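PDB 2R7K: 5-formaminoimidazole-4-carboxamide-1-(beta)-D-ribofuranosyl 5'-monophosphate synthetase from Methanocaldococcus jannaschii, which catalyses the ATP- and formate-dependent formylation of AICAR to FAICAR, a folate-independent step of purine biosynthesis. Local coordinates for the interface of chains A and B. Numbering follows the deposited sequence. Chains: chain A/B, 5-formaminoimidazole-4-carboxamide-1-(beta)-D-ribofuranosyl 5'-monophosphate synthetase.

The interface of chains A and B. Residues chain A 233, 236-237, 241, 244-245, 251; chain B 237-241.
A:Gln244 reaches across the subunit boundary with its side-chain amide and accepts a hydrogen bond from the backbone of B:Ala241, the first residue of helix 241-245. This is a homomeric contact of an ATP-grasp ligase that assembles as a hexamer, a dimer of trimers. B:Ala241 N donates to the amide oxygen A:Gln244 OE1 at 2.9 Å; the bond is nearly straight at the hydrogen (168°), though the N-H approaches OE1 over the face of the amide, 40° off its plane. Beyond CG the glutamine chain is extended, which carries the amide out to B:Ala241. The other end of the same amide, NE2, is bonded to water 1 at 2.9 Å, and that water also meets the carbonyl B:Ile239 O, so both ends of the amide are tied, which should hold its rotation. An alanine in place of A:Gln244 would probably leave the helix-start B:Ala241 N without its acceptor and water 1 without the amide NE2 that it bonds.

Packing is tight on the apolar side. The ring of B:Pro240 comes in crosswise, its CG 3.9 Å from A:Ile233 CD1, with A:Pro251 and A:Leu236 touching the same ring carbon. With CG1 of A:Ile233 anti to the backbone N (chi1 -176°), its CG2 branch meets the guanidinium of B:Arg238, 3.5 Å from NH2. A:Val237 turns CG1 onto the backbone of B:Arg238, 3.4 Å from its O.

Toward B:Val237 the contact has a wet edge, where water mediates between two carbonyls. Water 2 links A:Val237 O, at 2.9 Å, to B:Val237 O and to water 1, while water 3 bridges the same two carbonyls at longer range, both 3.2 Å.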
loop_
_atom_site.group_PDB
_atom_site.type_symbol
_atom_site.label_atom_id
_atom_site.label_comp_id
_atom_site.label_asym_id
_atom_site.label_seq_id
_atom_site.Cartn_x
_atom_site.Cartn_y
_atom_site.Cartn_z
ATOM N N ILE A 233 -29.544 23.620 -15.765
ATOM C CA ILE A 233 -29.747 24.434 -14.573
ATOM C C ILE A 233 -28.446 24.964 -13.955
ATOM O O ILE A 233 -28.353 26.146 -13.617
ATOM C CB ILE A 233 -30.612 23.692 -13.525
ATOM C CG1 ILE A 233 -30.908 24.605 -12.327
ATOM C CG2 ILE A 233 -29.955 22.384 -13.100
ATOM C CD1 ILE A 233 -31.666 25.882 -12.704
ATOM N N LEU A 236 -27.298 27.539 -16.175
ATOM C CA LEU A 236 -28.220 28.679 -16.149
ATOM C C LEU A 236 -27.922 29.633 -14.995
ATOM O O LEU A 236 -27.765 30.835 -15.200
ATOM C CB LEU A 236 -29.675 28.188 -16.080
ATOM C CG LEU A 236 -30.822 29.209 -16.012
ATOM C CD1 LEU A 236 -30.585 30.355 -16.969
ATOM C CD2 LEU A 236 -32.164 28.526 -16.317
ATOM N N VAL A 237 -27.832 29.086 -13.787
ATOM C CA VAL A 237 -27.605 29.882 -12.586
ATOM C C VAL A 237 -26.179 30.406 -12.483
ATOM O O VAL A 237 -25.842 31.132 -11.547
ATOM C CB VAL A 237 -27.972 29.099 -11.320
ATOM C CG1 VAL A 237 -29.439 28.680 -11.383
ATOM C CG2 VAL A 237 -27.075 27.870 -11.166
ATOM N N ALA A 241 -27.568 37.518 -12.954
ATOM C CA ALA A 241 -29.014 37.764 -12.947
ATOM C C ALA A 241 -29.463 38.729 -14.047
ATOM O O ALA A 241 -30.454 38.476 -14.736
ATOM C CB ALA A 241 -29.455 38.268 -11.584
ATOM N N GLN A 244 -29.597 36.867 -17.141
ATOM C CA GLN A 244 -30.652 35.857 -17.137
ATOM C C GLN A 244 -32.003 36.484 -17.479
ATOM O O GLN A 244 -32.823 35.877 -18.163
ATOM C CB GLN A 244 -30.762 35.182 -15.777
ATOM C CG GLN A 244 -29.756 34.081 -15.511
ATOM C CD GLN A 244 -30.058 33.393 -14.206
ATOM O OE1 GLN A 244 -31.154 32.858 -14.019
ATOM N NE2 GLN A 244 -29.105 33.427 -13.278
ATOM N N LEU A 245 -32.232 37.694 -16.977
ATOM C CA LEU A 245 -33.481 38.415 -17.224
ATOM C C LEU A 245 -33.651 38.803 -18.686
ATOM O O LEU A 245 -34.772 38.968 -19.158
ATOM C CB LEU A 245 -33.586 39.658 -16.335
ATOM C CG LEU A 245 -33.565 39.355 -14.838
ATOM C CD1 LEU A 245 -33.910 40.597 -14.035
ATOM C CD2 LEU A 245 -34.505 38.208 -14.498
ATOM N N PRO A 251 -35.257 26.355 -17.293
ATOM C CA PRO A 251 -34.362 25.421 -16.615
ATOM C C PRO A 251 -34.694 23.970 -16.932
ATOM O O PRO A 251 -35.864 23.575 -16.924
ATOM C CB PRO A 251 -34.623 25.696 -15.131
ATOM C CG PRO A 251 -36.013 26.230 -15.087
ATOM C CD PRO A 251 -36.149 27.048 -16.348
ATOM N N VAL B 237 -29.317 30.488 -4.657
ATOM C CA VAL B 237 -28.683 30.916 -5.899
ATOM C C VAL B 237 -28.735 29.852 -6.987
ATOM O O VAL B 237 -28.283 30.078 -8.110
ATOM C CB VAL B 237 -27.235 31.360 -5.664
ATOM C CG1 VAL B 237 -27.208 32.509 -4.658
ATOM C CG2 VAL B 237 -26.388 30.191 -5.160
ATOM N N ARG B 238 -29.318 28.705 -6.668
ATOM C CA ARG B 238 -29.499 27.661 -7.667
ATOM C C ARG B 238 -30.890 27.758 -8.288
ATOM O O ARG B 238 -31.259 26.949 -9.142
ATOM C CB ARG B 238 -29.291 26.272 -7.056
ATOM C CG ARG B 238 -28.710 25.267 -8.046
ATOM C CD ARG B 238 -29.335 23.911 -7.889
ATOM N NE ARG B 238 -28.792 22.950 -8.846
ATOM C CZ ARG B 238 -29.431 21.856 -9.243
ATOM N NH1 ARG B 238 -30.645 21.593 -8.780
ATOM N NH2 ARG B 238 -28.859 21.027 -10.105
ATOM N N ILE B 239 -31.659 28.745 -7.837
ATOM C CA ILE B 239 -32.977 29.061 -8.410
ATOM C C ILE B 239 -32.766 30.121 -9.489
ATOM O O ILE B 239 -32.054 31.097 -9.258
ATOM C CB ILE B 239 -33.916 29.621 -7.319
ATOM C CG1 ILE B 239 -34.152 28.571 -6.235
ATOM C CG2 ILE B 239 -35.256 30.073 -7.911
ATOM C CD1 ILE B 239 -34.809 29.125 -4.985
ATOM N N PRO B 240 -33.335 29.919 -10.691
ATOM C CA PRO B 240 -33.148 30.921 -11.756
ATOM C C PRO B 240 -33.618 32.305 -11.304
ATOM O O PRO B 240 -34.560 32.405 -10.525
ATOM C CB PRO B 240 -34.024 30.395 -12.893
ATOM C CG PRO B 240 -34.113 28.922 -12.639
ATOM C CD PRO B 240 -34.140 28.776 -11.147
ATOM N N ALA B 241 -32.936 33.348 -11.769
ATOM C CA ALA B 241 -33.190 34.723 -11.325
ATOM C C ALA B 241 -34.667 35.118 -11.414
ATOM O O ALA B 241 -35.214 35.709 -10.480
ATOM C CB ALA B 241 -32.330 35.697 -12.112
HETATM O O HOH W 1 -29.802 32.210 -10.686
HETATM O O HOH W 2 -27.067 32.661 -9.360
HETATM O O HOH W 3 -25.109 29.862 -8.670
#